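Side-chain contacts in prolyl oligopeptidase (Novosphingobium capsulatum, PDB 1YR2), which probably hydrolyses, as a family S9A serine endopeptidase, the peptide bond after proline, and much less readily after alanine, in oligopeptides: residues A[90-95]-A[713-718]; A[99-104]-A[513-518]; A[620-623]-A[627-630]. All coordinates share one frame; numbering follows the deposited sequence.

Contact 1: A[90-95]-A[713-718]; sequences KQLPER and LAHFTG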
ATOM      1  N   LYS A  90      -0.122  17.102 -26.881  1.00 22.67           N
ATOM      2  CA  LYS A  90       0.785  16.585 -27.922  1.00 24.96           C
ATOM      3  C   LYS A  90       1.858  17.616 -28.265  1.00 25.24           C
ATOM      4  O   LYS A  90       2.902  17.260 -28.804  1.00 27.27           O
ATOM      5  CB  LYS A  90      -0.003  16.212 -29.214  1.00 25.11           C
ATOM      6  CG  LYS A  90       0.476  14.900 -29.922  1.00 30.63           C
ATOM      7  CD  LYS A  90      -0.574  14.317 -30.960  1.00 34.71           C
ATOM      8  CE  LYS A  90      -1.768  13.610 -30.234  1.00 38.16           C
ATOM      9  NZ  LYS A  90      -3.119  13.682 -30.962  1.00 39.16           N
ATOM     10  N   GLN A  91       1.591  18.880 -27.956  1.00 25.07           N
ATOM     11  CA  GLN A  91       2.502  20.001 -28.193  1.00 25.10           C
ATOM     12  C   GLN A  91       3.580  20.178 -27.091  1.00 23.54           C
ATOM     13  O   GLN A  91       4.531  20.924 -27.267  1.00 23.33           O
ATOM     14  CB  GLN A  91       1.677  21.284 -28.251  1.00 25.76           C
ATOM     15  CG  GLN A  91       1.740  22.121 -29.481  1.00 30.05           C
ATOM     16  CD  GLN A  91       0.522  23.045 -29.604  1.00 33.53           C
ATOM     17  OE1 GLN A  91       0.652  24.274 -29.565  1.00 38.38           O
ATOM     18  NE2 GLN A  91      -0.666  22.450 -29.716  1.00 33.25           N
ATOM     19  N   LEU A  92       3.423  19.562 -25.934  1.00 21.87           N
ATOM     20  CA  LEU A  92       4.377  19.815 -24.848  1.00 20.75           C
ATOM     21  C   LEU A  92       5.702  19.099 -25.107  1.00 20.77           C
ATOM     22  O   LEU A  92       5.725  17.875 -25.208  1.00 19.02           O
ATOM     23  CB  LEU A  92       3.808  19.364 -23.516  1.00 21.05           C
ATOM     24  CG  LEU A  92       2.559  20.138 -23.118  1.00 19.99           C
ATOM     25  CD1 LEU A  92       1.938  19.468 -21.916  1.00 21.30           C
ATOM     26  CD2 LEU A  92       2.916  21.592 -22.835  1.00 22.16           C
ATOM     27  N   PRO A  93       6.807  19.844 -25.208  1.00 20.85           N
ATOM     28  CA  PRO A  93       8.074  19.213 -25.544  1.00 21.61           C
ATOM     29  C   PRO A  93       8.689  18.406 -24.378  1.00 21.87           C
ATOM     30  O   PRO A  93       9.594  17.646 -24.669  1.00 21.73           O
ATOM     31  CB  PRO A  93       8.941  20.395 -25.976  1.00 22.10           C
ATOM     32  CG  PRO A  93       8.452  21.518 -25.159  1.00 21.46           C
ATOM     33  CD  PRO A  93       6.962  21.297 -25.016  1.00 21.56           C
ATOM     34  N   GLU A  94       8.196  18.523 -23.136  1.00 21.92           N
ATOM     35  CA  GLU A  94       8.758  17.746 -22.022  1.00 22.65           C
ATOM     36  C   GLU A  94       8.272  16.273 -22.059  1.00 21.78           C
ATOM     37  O   GLU A  94       8.887  15.409 -21.448  1.00 22.18           O
ATOM     38  CB  GLU A  94       8.403  18.375 -20.655  1.00 23.97           C
ATOM     39  CG  GLU A  94       8.805  19.833 -20.421  1.00 25.22           C
ATOM     40  CD  GLU A  94       7.857  20.869 -21.029  1.00 28.38           C
ATOM     41  OE1 GLU A  94       6.817  20.499 -21.638  1.00 28.80           O
ATOM     42  OE2 GLU A  94       8.195  22.074 -20.954  1.00 28.47           O
ATOM     43  N   ARG A  95       7.211  15.987 -22.818  1.00 20.42           N
ATOM     44  CA  ARG A  95       6.501  14.724 -22.710  1.00 19.54           C
ATOM     45  C   ARG A  95       7.329  13.507 -23.082  1.00 18.86           C
ATOM     46  O   ARG A  95       7.299  12.483 -22.381  1.00 17.18           O
ATOM     47  CB  ARG A  95       5.239  14.713 -23.553  1.00 19.97           C
ATOM     48  CG  ARG A  95       4.375  13.555 -23.200  1.00 21.14           C
ATOM     49  CD  ARG A  95       3.192  13.366 -24.051  1.00 24.39           C
ATOM     50  NE  ARG A  95       2.405  12.201 -23.617  1.00 25.14           N
ATOM     51  CZ  ARG A  95       2.611  10.946 -24.010  1.00 25.15           C
ATOM     52  NH1 ARG A  95       3.632  10.650 -24.793  1.00 26.30           N
ATOM     53  NH2 ARG A  95       1.809   9.979 -23.569  1.00 26.36           N
ATOM     54  N   LEU A 713       2.431  19.527 -15.803  1.00 12.22           N
ATOM     55  CA  LEU A 713       2.973  20.096 -14.555  1.00 11.86           C
ATOM     56  C   LEU A 713       4.411  20.627 -14.723  1.00 13.17           C
ATOM     57  O   LEU A 713       4.761  21.677 -14.162  1.00 15.07           O
ATOM     58  CB  LEU A 713       2.931  19.068 -13.412  1.00 12.52           C
ATOM     59  CG  LEU A 713       1.550  18.480 -13.098  1.00 11.97           C
ATOM     60  CD1 LEU A 713       1.630  17.493 -11.903  1.00 13.44           C
ATOM     61  CD2 LEU A 713       0.524  19.590 -12.805  1.00 16.02           C
ATOM     62  N   ALA A 714       5.261  19.892 -15.434  1.00 12.80           N
ATOM     63  CA  ALA A 714       6.631  20.363 -15.709  1.00 13.16           C
ATOM     64  C   ALA A 714       6.671  21.662 -16.491  1.00 13.25           C
ATOM     65  O   ALA A 714       7.456  22.532 -16.207  1.00 13.99           O
ATOM     66  CB  ALA A 714       7.410  19.316 -16.509  1.00 13.58           C
ATOM     67  N   HIS A 715       5.843  21.746 -17.510  1.00 14.03           N
ATOM     68  CA  HIS A 715       5.797  22.925 -18.387  1.00 14.47           C
ATOM     69  C   HIS A 715       5.484  24.173 -17.553  1.00 14.96           C
ATOM     70  O   HIS A 715       6.186  25.176 -17.634  1.00 14.13           O
ATOM     71  CB  HIS A 715       4.738  22.718 -19.448  1.00 15.93           C
ATOM     72  CG  HIS A 715       4.688  23.814 -20.462  1.00 15.01           C
ATOM     73  ND1 HIS A 715       5.697  24.012 -21.381  1.00 20.03           N
ATOM     74  CD2 HIS A 715       3.769  24.781 -20.691  1.00 18.69           C
ATOM     75  CE1 HIS A 715       5.396  25.052 -22.145  1.00 19.75           C
ATOM     76  NE2 HIS A 715       4.228  25.532 -21.756  1.00 19.69           N
ATOM     77  N   PHE A 716       4.507  24.045 -16.642  1.00 14.52           N
ATOM     78  CA  PHE A 716       4.024  25.191 -15.886  1.00 14.70           C
ATOM     79  C   PHE A 716       4.815  25.459 -14.592  1.00 16.10           C
ATOM     80  O   PHE A 716       4.634  26.513 -13.977  1.00 15.92           O
ATOM     81  CB  PHE A 716       2.511  25.065 -15.661  1.00 15.25           C
ATOM     82  CG  PHE A 716       1.749  25.365 -16.890  1.00 13.52           C
ATOM     83  CD1 PHE A 716       1.681  26.682 -17.356  1.00 15.44           C
ATOM     84  CD2 PHE A 716       1.177  24.352 -17.656  1.00 12.64           C
ATOM     85  CE1 PHE A 716       1.063  26.974 -18.586  1.00 18.57           C
ATOM     86  CE2 PHE A 716       0.533  24.644 -18.858  1.00 16.71           C
ATOM     87  CZ  PHE A 716       0.478  25.948 -19.323  1.00 18.32           C
ATOM     88  N   THR A 717       5.709  24.549 -14.192  1.00 14.74           N
ATOM     89  CA  THR A 717       6.603  24.823 -13.089  1.00 14.78           C
ATOM     90  C   THR A 717       8.044  25.119 -13.492  1.00 15.24           C
ATOM     91  O   THR A 717       8.891  25.335 -12.619  1.00 16.60           O
ATOM     92  CB  THR A 717       6.636  23.675 -12.073  1.00 14.55           C
ATOM     93  OG1 THR A 717       7.025  22.450 -12.702  1.00 12.91           O
ATOM     94  CG2 THR A 717       5.281  23.427 -11.433  1.00 16.41           C
ATOM     95  N   GLY A 718       8.351  25.072 -14.774  1.00 15.89           N
ATOM     96  CA  GLY A 718       9.715  25.349 -15.213  1.00 16.24           C
ATOM     97  C   GLY A 718      10.671  24.172 -15.096  1.00 15.98           C
ATOM     98  O   GLY A 718      11.881  24.368 -15.091  1.00 16.47           O
TER
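Glu-94 and Leu-92 both meet the imidazole of His-715, one at its edge and the other over a face, where a type I beta turn (Leu-92 to Arg-95) lies against the closing end of helix 699-717. That helix belongs to the alpha/beta-hydrolase domain, and the turn links helices 72-89 and 95-105, an N-terminal element that packs on the hydrolase domain as in other prolyl oligopeptidases.

The polar part is a single His-carboxylate hydrogen bond. His-715 ND1 donates to Glu-94 OE2 over 3.2 Å, and the bond is fairly straight, with an N-H...O angle of 161°. The acceptor lies almost in the imidazole plane, whereas the ring and the carboxylate are turned 69° against each other, and OE2 is approached on its syn side. A bend in the glutamate chain at chi2, 81°, brings OE2 round to ND1; Glu-94 OE1 stays farther off, 3.7 Å from His-715 ND1.

The apolar part comes from one branch of Leu-92. Its CD2 stands over a face of the imidazole, 3.9 Å from the ring centroid and displaced toward the CG–CD2 side, a CH-pi contact in which the nearest pair is Leu-92 CD2 to His-715 CG at 3.7 Å. A looser touch joins Glu-94 CG to Ala-714 CB, 4.2 Å apart, beside Pro-721, which also meets the glutamate. Farther along, Arg-95 pairs through NE with Asp-708 on the same helix.

The helix closes in a Schellman motif with Gly-718, at positive phi, just after the last turn. In that turn, Thr-717 OG1 donates to Leu-713 O at 2.8 Å, approaching from a direction tilted out of the carbonyl plane.

Contact 2: A[99-104]-A[513-518]; sequences EKRMKA and WIDSGG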
ATOM      1  N   GLU A  99       7.887  10.216 -20.744  1.00 16.80           N
ATOM      2  CA  GLU A  99       7.319   8.924 -21.162  1.00 18.80           C
ATOM      3  C   GLU A  99       8.415   7.855 -21.249  1.00 18.08           C
ATOM      4  O   GLU A  99       8.191   6.727 -20.879  1.00 17.49           O
ATOM      5  CB  GLU A  99       6.609   8.985 -22.501  1.00 19.15           C
ATOM      6  CG  GLU A  99       5.941   7.666 -22.882  1.00 25.90           C
ATOM      7  CD  GLU A  99       5.219   7.687 -24.236  1.00 35.78           C
ATOM      8  OE1 GLU A  99       5.889   7.760 -25.303  1.00 42.41           O
ATOM      9  OE2 GLU A  99       3.959   7.609 -24.243  1.00 44.08           O
ATOM     10  N   LYS A 100       9.571   8.246 -21.775  1.00 17.98           N
ATOM     11  CA  LYS A 100      10.696   7.334 -21.931  1.00 18.40           C
ATOM     12  C   LYS A 100      11.234   6.916 -20.542  1.00 17.16           C
ATOM     13  O   LYS A 100      11.558   5.745 -20.351  1.00 17.05           O
ATOM     14  CB  LYS A 100      11.796   8.000 -22.731  1.00 18.62           C
ATOM     15  CG  LYS A 100      13.034   7.160 -22.994  1.00 21.95           C
ATOM     16  CD  LYS A 100      14.066   7.976 -23.794  1.00 26.35           C
ATOM     17  CE  LYS A 100      15.499   7.475 -23.554  1.00 30.68           C
ATOM     18  NZ  LYS A 100      15.821   6.304 -24.400  1.00 31.93           N
ATOM     19  N   ARG A 101      11.382   7.868 -19.630  1.00 15.68           N
ATOM     20  CA  ARG A 101      11.852   7.535 -18.295  1.00 15.92           C
ATOM     21  C   ARG A 101      10.882   6.562 -17.619  1.00 14.26           C
ATOM     22  O   ARG A 101      11.320   5.547 -17.050  1.00 14.54           O
ATOM     23  CB  ARG A 101      12.039   8.772 -17.422  1.00 16.47           C
ATOM     24  CG  ARG A 101      12.788   8.490 -16.128  1.00 18.67           C
ATOM     25  CD  ARG A 101      14.234   8.177 -16.383  1.00 18.60           C
ATOM     26  NE  ARG A 101      14.892   7.501 -15.286  1.00 20.98           N
ATOM     27  CZ  ARG A 101      15.001   6.170 -15.160  1.00 20.79           C
ATOM     28  NH1 ARG A 101      14.349   5.315 -15.968  1.00 19.46           N
ATOM     29  NH2 ARG A 101      15.667   5.691 -14.136  1.00 22.14           N
ATOM     30  N   MET A 102       9.586   6.857 -17.670  1.00 13.05           N
ATOM     31  CA  MET A 102       8.606   6.051 -16.958  1.00 15.27           C
ATOM     32  C   MET A 102       8.542   4.629 -17.513  1.00 16.16           C
ATOM     33  O   MET A 102       8.557   3.693 -16.744  1.00 17.52           O
ATOM     34  CB  MET A 102       7.215   6.625 -16.979  1.00 14.88           C
ATOM     35  CG  MET A 102       6.299   5.811 -16.056  1.00 21.57           C
ATOM     36  SD  MET A 102       4.900   6.687 -15.642  1.00 31.16           S
ATOM     37  CE  MET A 102       3.987   5.359 -14.550  1.00 27.77           C
ATOM     38  N   LYS A 103       8.511   4.491 -18.833  1.00 16.92           N
ATOM     39  CA  LYS A 103       8.519   3.181 -19.452  1.00 18.45           C
ATOM     40  C   LYS A 103       9.721   2.368 -18.905  1.00 18.04           C
ATOM     41  O   LYS A 103       9.600   1.196 -18.619  1.00 18.68           O
ATOM     42  CB  LYS A 103       8.625   3.309 -20.974  1.00 20.16           C
ATOM     43  CG  LYS A 103       7.314   3.641 -21.714  1.00 25.32           C
ATOM     44  CD  LYS A 103       7.468   3.479 -23.269  1.00 30.08           C
ATOM     45  CE  LYS A 103       6.258   4.044 -24.028  1.00 33.15           C
ATOM     46  NZ  LYS A 103       6.597   4.454 -25.453  1.00 33.44           N
ATOM     47  N   ALA A 104      10.878   2.990 -18.769  1.00 17.14           N
ATOM     48  CA  ALA A 104      12.079   2.257 -18.406  1.00 17.85           C
ATOM     49  C   ALA A 104      12.070   1.823 -16.917  1.00 18.31           C
ATOM     50  O   ALA A 104      12.785   0.889 -16.564  1.00 18.86           O
ATOM     51  CB  ALA A 104      13.295   3.061 -18.703  1.00 17.87           C
ATOM     52  N   TRP A 513       9.325  11.780 -11.976  1.00  9.52           N
ATOM     53  CA  TRP A 513       9.505  13.191 -11.672  1.00 10.26           C
ATOM     54  C   TRP A 513      10.829  13.429 -10.960  1.00 10.20           C
ATOM     55  O   TRP A 513      11.589  14.288 -11.375  1.00 11.57           O
ATOM     56  CB  TRP A 513       8.370  13.713 -10.796  1.00  9.42           C
ATOM     57  CG  TRP A 513       8.386  15.127 -10.435  1.00  9.18           C
ATOM     58  CD1 TRP A 513       8.864  15.678  -9.299  1.00 11.90           C
ATOM     59  CD2 TRP A 513       7.852  16.216 -11.212  1.00 12.56           C
ATOM     60  NE1 TRP A 513       8.673  17.034  -9.314  1.00 10.85           N
ATOM     61  CE2 TRP A 513       8.050  17.392 -10.474  1.00 11.93           C
ATOM     62  CE3 TRP A 513       7.207  16.297 -12.439  1.00 12.08           C
ATOM     63  CZ2 TRP A 513       7.611  18.636 -10.907  1.00 13.52           C
ATOM     64  CZ3 TRP A 513       6.753  17.555 -12.879  1.00 14.81           C
ATOM     65  CH2 TRP A 513       6.981  18.698 -12.123  1.00 13.90           C
ATOM     66  N   ILE A 514      11.106  12.666  -9.914  1.00 11.54           N
ATOM     67  CA  ILE A 514      12.337  12.845  -9.120  1.00 12.19           C
ATOM     68  C   ILE A 514      13.593  12.597  -9.959  1.00 13.25           C
ATOM     69  O   ILE A 514      14.567  13.361  -9.883  1.00 13.85           O
ATOM     70  CB  ILE A 514      12.308  11.916  -7.920  1.00 13.29           C
ATOM     71  CG1 ILE A 514      11.077  12.226  -7.016  1.00 13.80           C
ATOM     72  CG2 ILE A 514      13.659  11.984  -7.170  1.00 14.99           C
ATOM     73  CD1 ILE A 514      10.636  11.046  -6.165  1.00 14.54           C
ATOM     74  N   ASP A 515      13.559  11.548 -10.788  1.00 14.09           N
ATOM     75  CA  ASP A 515      14.689  11.236 -11.650  1.00 13.84           C
ATOM     76  C   ASP A 515      14.675  11.987 -12.973  1.00 14.22           C
ATOM     77  O   ASP A 515      15.450  11.665 -13.897  1.00 12.78           O
ATOM     78  CB  ASP A 515      14.820   9.754 -11.841  1.00 14.43           C
ATOM     79  CG  ASP A 515      16.210   9.363 -12.343  1.00 16.81           C
ATOM     80  OD1 ASP A 515      17.222   9.993 -11.946  1.00 16.87           O
ATOM     81  OD2 ASP A 515      16.372   8.447 -13.136  1.00 17.94           O
ATOM     82  N   SER A 516      13.822  13.021 -13.047  1.00 14.18           N
ATOM     83  CA  SER A 516      13.898  14.027 -14.101  1.00 14.82           C
ATOM     84  C   SER A 516      14.390  15.402 -13.566  1.00 14.32           C
ATOM     85  O   SER A 516      14.435  16.358 -14.309  1.00 13.71           O
ATOM     86  CB  SER A 516      12.519  14.154 -14.767  1.00 15.34           C
ATOM     87  OG  SER A 516      12.181  12.930 -15.413  1.00 17.21           O
ATOM     88  N   GLY A 517      14.813  15.461 -12.303  1.00 14.04           N
ATOM     89  CA  GLY A 517      15.298  16.681 -11.665  1.00 14.73           C
ATOM     90  C   GLY A 517      14.271  17.513 -10.897  1.00 14.24           C
ATOM     91  O   GLY A 517      14.522  18.699 -10.604  1.00 15.21           O
ATOM     92  N   GLY A 518      13.092  16.941 -10.625  1.00 13.36           N
ATOM     93  CA  GLY A 518      12.079  17.618  -9.833  1.00 13.10           C
ATOM     94  C   GLY A 518      12.147  17.161  -8.384  1.00 12.41           C
ATOM     95  O   GLY A 518      12.701  16.093  -8.096  1.00 13.11           O
TER
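Arg-101 grips Asp-515 side-on, through NE and one terminal nitrogen, with both N-H groups directed at the same carboxylate oxygen. Arg-101 NE lies 2.8 Å from Asp-515 OD2, and Arg-101 NH2 3.0 Å from the same oxygen. The NE bond, at 156°, is the straighter of the two. OD2 lies essentially in the guanidinium plane, but the carboxylate itself is rotated 69° away from that plane, so this is a forked salt bridge onto one oxygen and not a coplanar two-by-two pairing. NE comes to OD2 from its anti side, while NH2 meets it nearly head-on along the C-O bond. A bend at chi2 of Arg-101, 70°, turns the NE edge of the guanidinium to the aspartate.

Both charged groups have second partners: OD1 of Asp-515 pairs with Arg-481, and NH2 of Arg-101 also bonds Thr-453 OG1. Two arginines on one carboxylate would probably keep it ionised.

Arg-101 is on helix 95-105 and Asp-515 is the first residue beyond helix 508-514, so the salt bridge ties an N-terminal helix to the alpha/beta-hydrolase domain. Helix 508-514 ends in a Schellman motif: Gly-518 N returns to Trp-513 O at 3.1 Å and Gly-517 N to Ile-514 O at 3.2 Å, with Gly-517 at positive phi. Ser-516 N shares the Trp-513 carbonyl, reaching it from the face opposite to Gly-518 N.

Around the ion pair the packing is modest. Arg-101 CD comes to 3.9 Å from Asp-515 OD2. The arginine also rests on Thr-512 and Phe-454, and Phe-459 touches Asp-515.

Contact 3: A[620-623]-A[627-630]; sequences YGYP and ADWR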
ATOM      1  N   TYR A 620     -17.650  13.037   5.163  1.00 13.17           N
ATOM      2  CA  TYR A 620     -18.075  14.336   4.595  1.00 11.97           C
ATOM      3  C   TYR A 620     -19.291  14.997   5.237  1.00 11.92           C
ATOM      4  O   TYR A 620     -19.503  16.203   5.115  1.00 11.06           O
ATOM      5  CB  TYR A 620     -18.368  14.133   3.094  1.00 11.39           C
ATOM      6  CG  TYR A 620     -17.172  13.781   2.232  1.00 11.06           C
ATOM      7  CD1 TYR A 620     -15.860  14.054   2.629  1.00 14.29           C
ATOM      8  CD2 TYR A 620     -17.352  13.164   1.002  1.00 10.05           C
ATOM      9  CE1 TYR A 620     -14.735  13.762   1.795  1.00 12.75           C
ATOM     10  CE2 TYR A 620     -16.263  12.866   0.166  1.00 13.20           C
ATOM     11  CZ  TYR A 620     -14.968  13.177   0.562  1.00 13.36           C
ATOM     12  OH  TYR A 620     -13.933  12.869  -0.267  1.00 15.85           O
ATOM     13  N   GLY A 621     -20.118  14.181   5.856  1.00 13.59           N
ATOM     14  CA  GLY A 621     -21.371  14.624   6.438  1.00 13.41           C
ATOM     15  C   GLY A 621     -22.521  14.422   5.489  1.00 14.32           C
ATOM     16  O   GLY A 621     -22.353  13.823   4.400  1.00 13.86           O
ATOM     17  N   TYR A 622     -23.691  14.978   5.875  1.00 13.58           N
ATOM     18  CA  TYR A 622     -24.958  14.704   5.198  1.00 14.54           C
ATOM     19  C   TYR A 622     -25.531  15.955   4.555  1.00 15.39           C
ATOM     20  O   TYR A 622     -25.887  16.897   5.282  1.00 14.20           O
ATOM     21  CB  TYR A 622     -25.969  14.185   6.212  1.00 15.40           C
ATOM     22  CG  TYR A 622     -25.580  12.877   6.824  1.00 16.08           C
ATOM     23  CD1 TYR A 622     -24.711  12.834   7.890  1.00 16.63           C
ATOM     24  CD2 TYR A 622     -26.021  11.681   6.292  1.00 16.42           C
ATOM     25  CE1 TYR A 622     -24.315  11.624   8.445  1.00 18.04           C
ATOM     26  CE2 TYR A 622     -25.643  10.485   6.831  1.00 16.22           C
ATOM     27  CZ  TYR A 622     -24.800  10.448   7.923  1.00 16.62           C
ATOM     28  OH  TYR A 622     -24.355   9.237   8.458  1.00 18.46           O
ATOM     29  N   PRO A 623     -25.569  16.034   3.227  1.00 15.48           N
ATOM     30  CA  PRO A 623     -26.109  17.227   2.552  1.00 16.25           C
ATOM     31  C   PRO A 623     -27.545  17.619   2.876  1.00 16.57           C
ATOM     32  O   PRO A 623     -27.893  18.807   2.688  1.00 16.66           O
ATOM     33  CB  PRO A 623     -26.001  16.889   1.087  1.00 15.26           C
ATOM     34  CG  PRO A 623     -24.893  15.918   1.010  1.00 15.34           C
ATOM     35  CD  PRO A 623     -24.961  15.101   2.257  1.00 16.46           C
ATOM     36  N   ALA A 627     -26.721  22.068   8.898  1.00 16.14           N
ATOM     37  CA  ALA A 627     -25.382  22.381   9.382  1.00 15.38           C
ATOM     38  C   ALA A 627     -24.276  21.688   8.552  1.00 15.33           C
ATOM     39  O   ALA A 627     -23.241  22.306   8.242  1.00 14.23           O
ATOM     40  CB  ALA A 627     -25.264  21.987  10.802  1.00 17.42           C
ATOM     41  N   ASP A 628     -24.496  20.427   8.160  1.00 14.14           N
ATOM     42  CA  ASP A 628     -23.483  19.691   7.369  1.00 13.93           C
ATOM     43  C   ASP A 628     -23.411  20.294   5.954  1.00 12.05           C
ATOM     44  O   ASP A 628     -22.355  20.360   5.361  1.00 11.30           O
ATOM     45  CB  ASP A 628     -23.828  18.215   7.214  1.00 13.73           C
ATOM     46  CG  ASP A 628     -23.688  17.421   8.499  1.00 16.48           C
ATOM     47  OD1 ASP A 628     -23.513  18.025   9.556  1.00 15.44           O
ATOM     48  OD2 ASP A 628     -23.768  16.171   8.520  1.00 15.67           O
ATOM     49  N   TRP A 629     -24.558  20.680   5.423  1.00 12.29           N
ATOM     50  CA  TRP A 629     -24.643  21.337   4.131  1.00 12.49           C
ATOM     51  C   TRP A 629     -23.823  22.647   4.122  1.00 13.48           C
ATOM     52  O   TRP A 629     -23.100  22.912   3.147  1.00 13.61           O
ATOM     53  CB  TRP A 629     -26.110  21.566   3.719  1.00 13.09           C
ATOM     54  CG  TRP A 629     -26.254  22.138   2.326  1.00 12.87           C
ATOM     55  CD1 TRP A 629     -26.519  21.450   1.192  1.00 15.50           C
ATOM     56  CD2 TRP A 629     -26.161  23.510   1.947  1.00 13.72           C
ATOM     57  NE1 TRP A 629     -26.577  22.304   0.121  1.00 14.96           N
ATOM     58  CE2 TRP A 629     -26.362  23.580   0.556  1.00 13.39           C
ATOM     59  CE3 TRP A 629     -25.923  24.693   2.643  1.00 13.09           C
ATOM     60  CZ2 TRP A 629     -26.333  24.782  -0.150  1.00 13.27           C
ATOM     61  CZ3 TRP A 629     -25.867  25.905   1.929  1.00 15.45           C
ATOM     62  CH2 TRP A 629     -26.066  25.926   0.536  1.00 16.12           C
ATOM     63  N   ARG A 630     -23.898  23.440   5.180  1.00 12.79           N
ATOM     64  CA  ARG A 630     -23.191  24.715   5.212  1.00 14.27           C
ATOM     65  C   ARG A 630     -21.689  24.494   5.243  1.00 14.31           C
ATOM     66  O   ARG A 630     -20.934  25.240   4.604  1.00 15.24           O
ATOM     67  CB  ARG A 630     -23.600  25.575   6.404  1.00 13.93           C
ATOM     68  CG  ARG A 630     -24.996  26.146   6.285  1.00 15.88           C
ATOM     69  CD  ARG A 630     -25.273  27.205   7.361  1.00 17.87           C
ATOM     70  NE  ARG A 630     -26.701  27.433   7.482  1.00 20.57           N
ATOM     71  CZ  ARG A 630     -27.464  28.078   6.596  1.00 23.70           C
ATOM     72  NH1 ARG A 630     -26.972  28.623   5.496  1.00 25.18           N
ATOM     73  NH2 ARG A 630     -28.757  28.192   6.845  1.00 26.27           N
TER
HETATM   74  O   HOH W   1     -20.625  18.257   6.364  1.00 22.44           O
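Gly-621 and Pro-623 bring the loop 620-623 close against the first turn of helix 626-633, the CA atoms of Pro-623 and Trp-629 being 4.6 Å apart. At positive phi, Gly-621 ends helix 617-620 and turns the chain past Asp-628; a side chain there would run into the carboxylate.

Asp-628 carries the contact. Asp-628 OD2 accepts the N-H of Tyr-622 N at 2.9 Å, through the anti lone pair and with an angle of 158°. CG stands anti to the carbonyl carbon (chi1 -71°), which sets it beside its own backbone N and brings OD2 to the loop. Asp-628 OD2 also lies at the edge of the tyrosine ring, 3.5 Å from Tyr-622 CD1 and near the ring plane; the two side chains run alongside each other, pointing the same way. With an alanine here, the Tyr-622 N-H would probably lose its acceptor, and the loop beside the ring edge would be freer to shift.

One residue on, Pro-623 O sits near the plane of the indole at its edge, 3.3 Å from Trp-629 CD1. The indole also meets the ring of Phe-53 and side chains of strand 55-58. A water joins the backbones by donating to Tyr-620 O at 2.7 Å and to Asp-628 O at 2.9 Å.

Here, then, the loop between helices 617-620 and 626-633 of the hydrolase domain is tied to the second of them by a side-chain-to-backbone bond. It leads out of Tyr-620, whose OH bonds Asn-576 in what is probably the nucleophile elbow and whose ring meets Phe-498 edge-to-face, consistent with the proline-binding S1 pocket of prolyl oligopeptidases.

Contacts 1 and 2 are neighbours, with centres 13 Å apart, and they touch: the indole of Trp-513 packs against Leu-713, Ala-714 and Thr-717 of helix 699-717. Together they fasten the N-terminal turn 90-95 and helix 95-105 to the hydrolase domain, across more than 400 residues that include the seven four-stranded sheets of the beta-propeller. Contact 3 stands apart, its centre 39 Å from contact 1 and 42 Å from contact 2, and belongs to the hydrolase domain. Along the chain, contacts 2 and 3 follow one another inside the loop closed by contact 1, so segments near the two ends of the chain are brought together.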